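Local coordinates for protein gamma-glutamyltranspeptidase (Ggt) (Helicobacter pylori 26695, PDB 5BPK) that probably hydrolyses gamma-glutamyl compounds such as glutathione and transfers their gamma-glutamyl group, as an N-terminal nucleophile (Ntn) hydrolase, and here holds a dihydro-oxazole amino-acid inhibitor related to acivicin, at residues T19-Y24 and N38-D43; D42-K47 and K68-S73; G93-I98 and R123-W128. One frame throughout, in Å; residues are numbered along the deposited sequence.

Overall arrangement
All three contacts border one inhibitor pocket of this Ntn-hydrolase subunit. Interactions 1 and 2 both fall in the long irregular connection between strands 13-19 and 77-81; their centres lie about 10 Å apart and they share Asp42 and Asp43, so that 38-43 leads straight into 42-47. Interaction 3 follows later in the chain, its first segment at the start of helix 96-109 and its second in the loop between helix 115-120 and strand 133-135. Its centre is about 17 Å from that of interaction 2, yet Ser73 packs on Gly94. Interaction 1 meets chiefly the inhibitor's amino group, interaction 2 chiefly its carboxylate, and interaction 3 its ring.

Interaction 1: residues T19-Y24 and N38-D43; sequences TINASY and NNEMDD. With 4UD ((2S)-amino[(5S)-4,5-dihydro-1,2-oxazol-5-yl]acetic acid), chain O.
The amino-group site of the inhibitor pocket is built where Asn21 meets Asn39 and Glu40, at an ST turn opened by Thr19 and an Asx turn opened by Asn38. With CG anti to its backbone N (chi1 -169°), the Asn21 amide reaches between protein and ligand. Its ND2 hydrogen-bonds Asn39 O at 3.0 Å from above the carbonyl plane, while Asp42 N approaches that oxygen from the opposite face. OD1 of Asn21 accepts from the ligand N7 at 2.8 Å, and also bonds to Tyr54. N7 is gripped further by Asp43 OD2 at 2.7 Å and, weakly, by Glu40 OE2, a cluster likely to favour a charged ammonium. Asn39 OD1 takes Ala22 N at 3.1 Å, in plane on a lone pair, and Asn39 N bonds to Ile20 O. One water ties Asn21 ND2 to Asp42 OD2 and Asp43 OD1. Glu40 and Asp43 also form salt bridges with Arg103 of the partner Ggt chain, whose Gly83, Glu128 and Ser127 bond the side chains of Asn38, Asn39 and Asp42. Segment 19-24 leaves strand 13-19, where Thr19 continues the sheet into that chain, and 38-43 closes in a 3-10 turn within the connection to strand 77-81.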
loop_
_atom_site.group_PDB
_atom_site.type_symbol
_atom_site.label_atom_id
_atom_site.label_comp_id
_atom_site.label_asym_id
_atom_site.label_seq_id
_atom_site.Cartn_x
_atom_site.Cartn_y
_atom_site.Cartn_z
ATOM N N THR B 19 -1.196 -4.870 3.671
ATOM C CA THR B 19 0.129 -4.937 4.273
ATOM C C THR B 19 0.141 -5.389 5.720
ATOM O O THR B 19 -0.857 -5.263 6.426
ATOM C CB THR B 19 0.788 -3.525 4.209
ATOM O OG1 THR B 19 2.194 -3.610 4.476
ATOM C CG2 THR B 19 0.112 -2.557 5.179
ATOM N N ILE B 20 1.302 -5.887 6.137
ATOM C CA ILE B 20 1.650 -6.034 7.544
ATOM C C ILE B 20 2.784 -5.059 7.948
ATOM O O ILE B 20 3.354 -5.171 9.022
ATOM C CB ILE B 20 1.968 -7.510 7.902
ATOM C CG1 ILE B 20 2.923 -8.170 6.889
ATOM C CG2 ILE B 20 0.666 -8.298 8.048
ATOM C CD1 ILE B 20 3.342 -9.595 7.304
ATOM N N ASN B 21 3.014 -4.077 7.070
ATOM C CA ASN B 21 4.014 -3.011 7.157
ATOM C C ASN B 21 5.397 -3.465 6.676
ATOM O O ASN B 21 5.616 -3.544 5.468
ATOM C CB ASN B 21 4.040 -2.293 8.513
ATOM C CG ASN B 21 4.881 -1.030 8.474
ATOM O OD1 ASN B 21 5.147 -0.498 7.398
ATOM N ND2 ASN B 21 5.312 -0.555 9.638
ATOM N N ALA B 22 6.330 -3.756 7.582
ATOM C CA ALA B 22 7.637 -4.243 7.158
ATOM C C ALA B 22 7.512 -5.613 6.486
ATOM O O ALA B 22 6.471 -6.247 6.522
ATOM C CB ALA B 22 8.600 -4.321 8.341
ATOM N N SER B 23 8.589 -6.040 5.845
ATOM C CA SER B 23 8.675 -7.385 5.332
ATOM C C SER B 23 8.508 -8.365 6.495
ATOM O O SER B 23 9.305 -8.364 7.452
ATOM C CB SER B 23 10.010 -7.601 4.634
ATOM O OG SER B 23 10.066 -8.881 4.038
ATOM N N TYR B 24 7.465 -9.196 6.406
ATOM C CA TYR B 24 7.066 -10.147 7.460
ATOM C C TYR B 24 6.553 -9.455 8.734
ATOM O O TYR B 24 6.504 -10.054 9.807
ATOM C CB TYR B 24 8.156 -11.182 7.761
ATOM C CG TYR B 24 8.576 -11.961 6.535
ATOM C CD1 TYR B 24 7.825 -13.043 6.076
ATOM C CD2 TYR B 24 9.713 -11.613 5.824
ATOM C CE1 TYR B 24 8.200 -13.750 4.956
ATOM C CE2 TYR B 24 10.097 -12.317 4.706
ATOM C CZ TYR B 24 9.337 -13.384 4.274
ATOM O OH TYR B 24 9.694 -14.077 3.153
ATOM N N ASN B 38 1.136 -7.709 12.035
ATOM C CA ASN B 38 1.641 -6.452 11.501
ATOM C C ASN B 38 2.523 -5.724 12.502
ATOM O O ASN B 38 2.432 -5.966 13.709
ATOM C CB ASN B 38 0.476 -5.548 11.096
ATOM C CG ASN B 38 -0.331 -5.070 12.290
ATOM O OD1 ASN B 38 0.016 -4.063 12.915
ATOM N ND2 ASN B 38 -1.396 -5.807 12.635
ATOM N N ASN B 39 3.385 -4.840 11.996
ATOM C CA ASN B 39 3.993 -3.807 12.846
ATOM C C ASN B 39 3.518 -2.417 12.414
ATOM O O ASN B 39 4.298 -1.461 12.288
ATOM C CB ASN B 39 5.527 -3.957 12.988
ATOM C CG ASN B 39 6.297 -3.857 11.673
ATOM O OD1 ASN B 39 5.732 -3.841 10.588
ATOM N ND2 ASN B 39 7.623 -3.821 11.787
ATOM N N GLU B 40 2.205 -2.314 12.206
ATOM C CA GLU B 40 1.609 -1.067 11.737
ATOM C C GLU B 40 1.667 0.055 12.776
ATOM O O GLU B 40 1.485 1.224 12.427
ATOM C CB GLU B 40 0.156 -1.275 11.284
ATOM C CG GLU B 40 -0.190 -0.620 9.957
ATOM C CD GLU B 40 0.437 -1.358 8.779
ATOM O OE1 GLU B 40 0.157 -2.579 8.600
ATOM O OE2 GLU B 40 1.211 -0.723 8.041
ATOM N N MET B 41 1.918 -0.267 14.043
ATOM C CA MET B 41 2.032 0.805 15.049
ATOM C C MET B 41 3.173 1.774 14.758
ATOM O O MET B 41 3.105 2.922 15.173
ATOM C CB MET B 41 2.148 0.247 16.472
ATOM C CG MET B 41 0.922 -0.557 16.916
ATOM S SD MET B 41 -0.612 0.406 17.079
ATOM C CE MET B 41 -0.297 1.290 18.617
ATOM N N ASP B 42 4.205 1.332 14.037
ATOM C CA ASP B 42 5.307 2.228 13.627
ATOM C C ASP B 42 4.896 3.303 12.599
ATOM O O ASP B 42 5.677 4.202 12.287
ATOM C CB ASP B 42 6.497 1.428 13.074
ATOM C CG ASP B 42 7.750 2.283 12.911
ATOM O OD1 ASP B 42 8.301 2.724 13.949
ATOM O OD2 ASP B 42 8.169 2.532 11.751
ATOM N N ASP B 43 3.705 3.187 12.024
ATOM C CA ASP B 43 3.202 4.241 11.151
ATOM C C ASP B 43 2.612 5.419 11.922
ATOM O O ASP B 43 2.340 6.453 11.322
ATOM C CB ASP B 43 2.193 3.695 10.148
ATOM C CG ASP B 43 2.850 3.033 8.944
ATOM O OD1 ASP B 43 4.093 3.045 8.817
ATOM O OD2 ASP B 43 2.095 2.492 8.117
HETATM C C3 4UD O . 3.916 -0.882 2.336
HETATM C C4 4UD O . 2.907 0.412 3.832
HETATM C C5 4UD O . 3.929 -0.709 3.815
HETATM C C6 4UD O . 3.025 1.401 5.000
HETATM C C8 4UD O . 1.865 2.362 4.870
HETATM O O9 4UD O . 0.767 2.071 5.276
HETATM O O10 4UD O . 2.040 3.568 4.283
HETATM N N7 4UD O . 2.902 0.700 6.286
HETATM O O2 4UD O . 3.120 1.144 2.627
HETATM N N1 4UD O . 3.458 0.182 1.765
HETATM O O HOH W 1 6.515 2.018 9.585
#

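Interaction 2: residues D42-K47 and K68-S73; sequences DDFSIK and KRPLSS. With 4UD ((2S)-amino[(5S)-4,5-dihydro-1,2-oxazol-5-yl]acetic acid), chain O.
Pro70 sets its CB over the centre of one face of the Phe44 ring, the two side chains crossing obliquely. This is a CH-pi contact: CB stands 3.6 Å from the ring centroid and only 10° off the ring normal. Phe44 CG lies anti to its own carbonyl carbon, beside the backbone N (chi1 -76°). Pro70 CA lies over the same ring, 3.6 Å from Phe44 CE1, and Pro70 CD touches its far end at CZ. The contact at the rim is different in kind. Lys68 O comes to 3.3 Å from Phe44 CZ near the ring plane, where the partly positive aromatic hydrogens would meet a carbonyl oxygen favourably. The extended side chain of Lys68 touches the ring with CG, 4.1 Å from Phe44 CE1, and carries NZ on to the carbonyls of Ala61 and Ala63. One residue earlier than the ring, Asp43 rests its CB against Leu71 O at 3.4 Å and against Pro70 CB. Past Leu71 the segment turns to the ligand. Ser72 OG donates to O9 of the inhibitor at 2.6 Å. A second bond, nearly straight at 169°, runs from Ser73 N to O10 of the inhibitor at 2.8 Å. Asn62 bridges the neighbourhood, bonding through its side chain to Asp43 O and Leu71 N, while Arg69 bonds to the carbonyl of Asn260 and forms a salt bridge with Asp101, both of the partner Ggt chain. The chemistry is thus divided: between the two segments it is mostly CH-pi and van der Waals contact, with two carbonyl oxygens against C-H groups, whereas Ser72 and Ser73 of 68-73 grip both oxygens of the ligand carboxylate, a pairing that would suit an amino acid's negative end.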
loop_
_atom_site.group_PDB
_atom_site.type_symbol
_atom_site.label_atom_id
_atom_site.label_comp_id
_atom_site.label_asym_id
_atom_site.label_seq_id
_atom_site.Cartn_x
_atom_site.Cartn_y
_atom_site.Cartn_z
ATOM N N ASP B 42 4.205 1.332 14.037
ATOM C CA ASP B 42 5.307 2.228 13.627
ATOM C C ASP B 42 4.896 3.303 12.599
ATOM O O ASP B 42 5.677 4.202 12.287
ATOM C CB ASP B 42 6.497 1.428 13.074
ATOM C CG ASP B 42 7.750 2.283 12.911
ATOM O OD1 ASP B 42 8.301 2.724 13.949
ATOM O OD2 ASP B 42 8.169 2.532 11.751
ATOM N N ASP B 43 3.705 3.187 12.024
ATOM C CA ASP B 43 3.202 4.241 11.151
ATOM C C ASP B 43 2.612 5.419 11.922
ATOM O O ASP B 43 2.340 6.453 11.322
ATOM C CB ASP B 43 2.193 3.695 10.148
ATOM C CG ASP B 43 2.850 3.033 8.944
ATOM O OD1 ASP B 43 4.093 3.045 8.817
ATOM O OD2 ASP B 43 2.095 2.492 8.117
ATOM N N PHE B 44 2.403 5.267 13.227
ATOM C CA PHE B 44 2.147 6.427 14.105
ATOM C C PHE B 44 3.436 7.209 14.316
ATOM O O PHE B 44 4.539 6.670 14.186
ATOM C CB PHE B 44 1.643 6.007 15.488
ATOM C CG PHE B 44 0.197 5.581 15.526
ATOM C CD1 PHE B 44 -0.817 6.511 15.340
ATOM C CD2 PHE B 44 -0.151 4.254 15.777
ATOM C CE1 PHE B 44 -2.150 6.138 15.393
ATOM C CE2 PHE B 44 -1.483 3.875 15.843
ATOM C CZ PHE B 44 -2.486 4.818 15.641
ATOM N N SER B 45 3.288 8.476 14.685
ATOM C CA SER B 45 4.384 9.204 15.303
ATOM C C SER B 45 4.433 8.753 16.757
ATOM O O SER B 45 3.511 9.032 17.531
ATOM C CB SER B 45 4.186 10.715 15.198
ATOM O OG SER B 45 5.248 11.392 15.847
ATOM N N ILE B 46 5.490 8.026 17.117
ATOM C CA ILE B 46 5.633 7.491 18.473
ATOM C C ILE B 46 6.294 8.489 19.440
ATOM O O ILE B 46 6.268 8.290 20.653
ATOM C CB ILE B 46 6.368 6.122 18.474
ATOM C CG1 ILE B 46 7.837 6.253 18.051
ATOM C CG2 ILE B 46 5.633 5.131 17.561
ATOM C CD1 ILE B 46 8.580 4.945 18.090
ATOM N N LYS B 47 6.859 9.551 18.865
ATOM C CA LYS B 47 7.460 10.676 19.572
ATOM C C LYS B 47 7.573 11.834 18.566
ATOM O O LYS B 47 7.970 11.609 17.418
ATOM C CB LYS B 47 8.848 10.282 20.090
ATOM C CG LYS B 47 9.565 11.375 20.881
ATOM C CD LYS B 47 10.901 10.898 21.419
ATOM C CE LYS B 47 11.702 12.042 22.024
ATOM N NZ LYS B 47 12.922 11.542 22.706
ATOM N N LYS B 68 -7.394 4.549 17.305
ATOM C CA LYS B 68 -7.049 5.402 16.162
ATOM C C LYS B 68 -6.295 4.581 15.104
ATOM O O LYS B 68 -5.567 3.660 15.426
ATOM C CB LYS B 68 -6.196 6.574 16.639
ATOM C CG LYS B 68 -5.897 7.671 15.623
ATOM C CD LYS B 68 -5.233 8.851 16.314
ATOM C CE LYS B 68 -4.735 9.921 15.368
ATOM N NZ LYS B 68 -3.862 10.897 16.084
ATOM N N ARG B 69 -6.477 4.933 13.837
ATOM C CA ARG B 69 -5.808 4.234 12.742
ATOM C C ARG B 69 -4.530 4.990 12.382
ATOM O O ARG B 69 -4.582 6.186 12.142
ATOM C CB ARG B 69 -6.757 4.157 11.542
ATOM C CG ARG B 69 -8.030 3.338 11.817
ATOM C CD ARG B 69 -9.130 3.523 10.752
ATOM N NE ARG B 69 -10.404 3.093 11.343
ATOM C CZ ARG B 69 -11.051 1.958 11.083
ATOM N NH1 ARG B 69 -10.647 1.130 10.133
ATOM N NH2 ARG B 69 -12.147 1.678 11.765
ATOM N N PRO B 70 -3.383 4.296 12.331
ATOM C CA PRO B 70 -2.140 5.003 12.027
ATOM C C PRO B 70 -2.119 5.516 10.595
ATOM O O PRO B 70 -2.591 4.825 9.686
ATOM C CB PRO B 70 -1.063 3.933 12.223
ATOM C CG PRO B 70 -1.778 2.635 12.088
ATOM C CD PRO B 70 -3.147 2.870 12.625
ATOM N N LEU B 71 -1.567 6.714 10.404
ATOM C CA LEU B 71 -1.491 7.312 9.083
ATOM C C LEU B 71 -0.747 6.408 8.103
ATOM O O LEU B 71 0.318 5.896 8.417
ATOM C CB LEU B 71 -0.794 8.668 9.141
ATOM C CG LEU B 71 -0.759 9.467 7.839
ATOM C CD1 LEU B 71 -2.149 9.936 7.471
ATOM C CD2 LEU B 71 0.212 10.635 7.947
ATOM N N SER B 72 -1.320 6.259 6.912
ATOM C CA SER B 72 -0.711 5.496 5.823
ATOM C C SER B 72 -0.271 6.417 4.677
ATOM O O SER B 72 -0.696 7.571 4.584
ATOM C CB SER B 72 -1.727 4.489 5.279
ATOM O OG SER B 72 -1.143 3.605 4.320
ATOM N N SER B 73 0.577 5.873 3.810
ATOM C CA SER B 73 0.909 6.469 2.514
ATOM C C SER B 73 0.302 5.691 1.352
ATOM O O SER B 73 0.488 6.064 0.192
ATOM C CB SER B 73 2.431 6.503 2.322
ATOM O OG SER B 73 3.085 7.266 3.317
HETATM C C3 4UD O . 3.916 -0.882 2.336
HETATM C C4 4UD O . 2.907 0.412 3.832
HETATM C C5 4UD O . 3.929 -0.709 3.815
HETATM C C6 4UD O . 3.025 1.401 5.000
HETATM C C8 4UD O . 1.865 2.362 4.870
HETATM O O9 4UD O . 0.767 2.071 5.276
HETATM O O10 4UD O . 2.040 3.568 4.283
HETATM N N7 4UD O . 2.902 0.700 6.286
HETATM O O2 4UD O . 3.120 1.144 2.627
HETATM N N1 4UD O . 3.458 0.182 1.765
#

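Interaction 3: residues G93-I98 and R123-W128; sequences GGSRII and RFHMQW. With 4UD ((2S)-amino[(5S)-4,5-dihydro-1,2-oxazol-5-yl]acetic acid), chain O; EDO (1,2-ethanediol), chain R.
Arg96 and His125 come together through their first torsions: CG of Arg96 is anti to its carbonyl carbon (chi1 -81°), whereas CG of His125 is anti to its backbone N (chi1 174°), and the imidazole meets the aliphatic part of the arginine. Arg96 CG sits over the centre of the ring in a CH-pi contact, 3.6 Å from the centroid and practically on the ring normal. CD follows over the same face, 3.6 Å from His125 NE2. The arginine chain bends at chi2 and chi3, and its guanidinium stands almost perpendicular to the imidazole, with the planes 85° apart. The opposite face of the ring carries Gln127 N, offset toward the rim. The polar half of the contact converges on Gln127 OE1. Ser95 OG donates to it at 2.8 Å from a little out of the carbonyl plane. His125 NE2 also donates to it at 2.8 Å, in the plane of both groups and on a lone pair. At the other side of the imidazole, ND1 bonds to Thr99, and Gln127 NE2 reaches the carbonyls of Tyr54 and Leu129. On the ligand side, the type II' turn Gly93-Arg96 leads into helix 96-109; Gly94 N makes a weak bond to O2 of the inhibitor, and Ile97 CD1 packs at 3.2 Å from the same atom. With two donors on one amide oxygen and partners at both imidazole nitrogens, the Gln127 amide and the His125 ring are fixed in rotation, joining the start of the pocket-lining helix to the loop before strand 133-135.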
loop_
_atom_site.group_PDB
_atom_site.type_symbol
_atom_site.label_atom_id
_atom_site.label_comp_id
_atom_site.label_asym_id
_atom_site.label_seq_id
_atom_site.Cartn_x
_atom_site.Cartn_y
_atom_site.Cartn_z
ATOM N N GLY B 93 5.759 0.488 -0.878
ATOM C CA GLY B 93 6.942 1.340 -0.791
ATOM C C GLY B 93 6.953 2.369 0.323
ATOM O O GLY B 93 7.814 3.228 0.335
ATOM N N GLY B 94 6.007 2.283 1.256
ATOM C CA GLY B 94 5.894 3.258 2.342
ATOM C C GLY B 94 5.825 4.677 1.810
ATOM O O GLY B 94 4.975 4.998 1.002
ATOM N N SER B 95 6.738 5.531 2.264
ATOM C CA SER B 95 6.771 6.916 1.805
ATOM C C SER B 95 6.898 7.058 0.276
ATOM O O SER B 95 6.459 8.063 -0.292
ATOM C CB SER B 95 7.941 7.625 2.458
ATOM O OG SER B 95 9.135 6.916 2.154
ATOM N N ARG B 96 7.495 6.071 -0.391
ATOM C CA ARG B 96 7.699 6.142 -1.843
ATOM C C ARG B 96 6.430 5.833 -2.645
ATOM O O ARG B 96 6.407 6.047 -3.845
ATOM C CB ARG B 96 8.833 5.206 -2.300
ATOM C CG ARG B 96 10.233 5.754 -2.107
ATOM C CD ARG B 96 10.691 5.809 -0.673
ATOM N NE ARG B 96 10.774 4.494 -0.046
ATOM C CZ ARG B 96 11.286 4.271 1.166
ATOM N NH1 ARG B 96 11.795 5.270 1.886
ATOM N NH2 ARG B 96 11.308 3.041 1.653
ATOM N N ILE B 97 5.375 5.354 -1.990
ATOM C CA ILE B 97 4.152 4.985 -2.707
ATOM C C ILE B 97 3.602 6.165 -3.497
ATOM O O ILE B 97 3.276 6.030 -4.683
ATOM C CB ILE B 97 3.061 4.464 -1.766
ATOM C CG1 ILE B 97 3.485 3.112 -1.193
ATOM C CG2 ILE B 97 1.720 4.333 -2.521
ATOM C CD1 ILE B 97 2.553 2.584 -0.147
ATOM N N ILE B 98 3.499 7.317 -2.830
ATOM C CA ILE B 98 2.810 8.466 -3.399
ATOM C C ILE B 98 3.504 8.882 -4.680
ATOM O O ILE B 98 2.856 9.117 -5.715
ATOM C CB ILE B 98 2.777 9.652 -2.420
ATOM C CG1 ILE B 98 2.024 9.255 -1.148
ATOM C CG2 ILE B 98 2.144 10.867 -3.078
ATOM C CD1 ILE B 98 2.213 10.210 -0.014
ATOM N N ARG B 123 12.187 5.817 -11.881
ATOM C CA ARG B 123 11.450 6.668 -10.950
ATOM C C ARG B 123 12.406 7.517 -10.125
ATOM O O ARG B 123 13.520 7.082 -9.835
ATOM C CB ARG B 123 10.623 5.797 -10.002
ATOM C CG ARG B 123 9.441 5.154 -10.686
ATOM C CD ARG B 123 8.833 3.991 -9.849
ATOM N NE ARG B 123 7.937 3.227 -10.716
ATOM C CZ ARG B 123 7.485 2.005 -10.494
ATOM N NH1 ARG B 123 7.835 1.322 -9.415
ATOM N NH2 ARG B 123 6.688 1.451 -11.396
ATOM N N PHE B 124 11.963 8.724 -9.762
ATOM C CA PHE B 124 12.686 9.583 -8.814
ATOM C C PHE B 124 11.781 9.841 -7.618
ATOM O O PHE B 124 10.603 9.507 -7.638
ATOM C CB PHE B 124 13.151 10.909 -9.448
ATOM C CG PHE B 124 12.031 11.776 -9.940
ATOM C CD1 PHE B 124 11.434 12.721 -9.109
ATOM C CD2 PHE B 124 11.551 11.624 -11.226
ATOM C CE1 PHE B 124 10.384 13.504 -9.571
ATOM C CE2 PHE B 124 10.498 12.384 -11.688
ATOM C CZ PHE B 124 9.904 13.328 -10.861
ATOM N N HIS B 125 12.341 10.426 -6.568
ATOM C CA HIS B 125 11.597 10.621 -5.332
ATOM C C HIS B 125 12.193 11.753 -4.509
ATOM O O HIS B 125 13.406 11.838 -4.344
ATOM C CB HIS B 125 11.603 9.296 -4.554
ATOM C CG HIS B 125 10.998 9.363 -3.189
ATOM N ND1 HIS B 125 9.641 9.451 -2.973
ATOM C CD2 HIS B 125 11.575 9.323 -1.961
ATOM C CE1 HIS B 125 9.407 9.473 -1.672
ATOM N NE2 HIS B 125 10.562 9.386 -1.035
ATOM N N MET B 126 11.310 12.598 -3.995
ATOM C CA MET B 126 11.638 13.640 -3.034
ATOM C C MET B 126 10.579 13.597 -1.938
ATOM O O MET B 126 9.397 13.671 -2.232
ATOM C CB MET B 126 11.662 15.000 -3.747
ATOM C CG MET B 126 11.551 16.242 -2.871
ATOM S SD MET B 126 12.846 16.464 -1.654
ATOM C CE MET B 126 14.240 16.943 -2.701
ATOM N N GLN B 127 11.018 13.447 -0.688
ATOM C CA GLN B 127 10.100 13.420 0.463
ATOM C C GLN B 127 10.424 14.470 1.525
ATOM O O GLN B 127 10.012 14.332 2.684
ATOM C CB GLN B 127 10.026 12.017 1.092
ATOM C CG GLN B 127 11.303 11.483 1.662
ATOM C CD GLN B 127 11.099 10.145 2.369
ATOM O OE1 GLN B 127 10.723 9.144 1.746
ATOM N NE2 GLN B 127 11.339 10.124 3.678
ATOM N N TRP B 128 11.125 15.527 1.106
ATOM C CA TRP B 128 11.392 16.726 1.918
ATOM C C TRP B 128 12.465 16.454 2.984
ATOM O O TRP B 128 13.515 17.103 2.979
ATOM C CB TRP B 128 10.070 17.306 2.461
ATOM C CG TRP B 128 10.137 18.253 3.627
ATOM C CD1 TRP B 128 10.572 19.544 3.621
ATOM C CD2 TRP B 128 9.715 17.974 4.955
ATOM N NE1 TRP B 128 10.442 20.089 4.883
ATOM C CE2 TRP B 128 9.932 19.135 5.722
ATOM C CE3 TRP B 128 9.180 16.841 5.581
ATOM C CZ2 TRP B 128 9.624 19.200 7.081
ATOM C CZ3 TRP B 128 8.880 16.907 6.933
ATOM C CH2 TRP B 128 9.101 18.078 7.662
HETATM C C3 4UD O . 3.916 -0.882 2.336
HETATM C C4 4UD O . 2.907 0.412 3.832
HETATM C C5 4UD O . 3.929 -0.709 3.815
HETATM C C6 4UD O . 3.025 1.401 5.000
HETATM C C8 4UD O . 1.865 2.362 4.870
HETATM O O9 4UD O . 0.767 2.071 5.276
HETATM O O10 4UD O . 2.040 3.568 4.283
HETATM N N7 4UD O . 2.902 0.700 6.286
HETATM O O2 4UD O . 3.120 1.144 2.627
HETATM N N1 4UD O . 3.458 0.182 1.765
HETATM C C1 EDO R . 14.359 8.879 -12.961
HETATM O O1 EDO R . 14.297 10.293 -13.200
HETATM C C2 EDO R . 15.494 8.562 -11.980
HETATM O O2 EDO R . 15.584 7.159 -11.646
#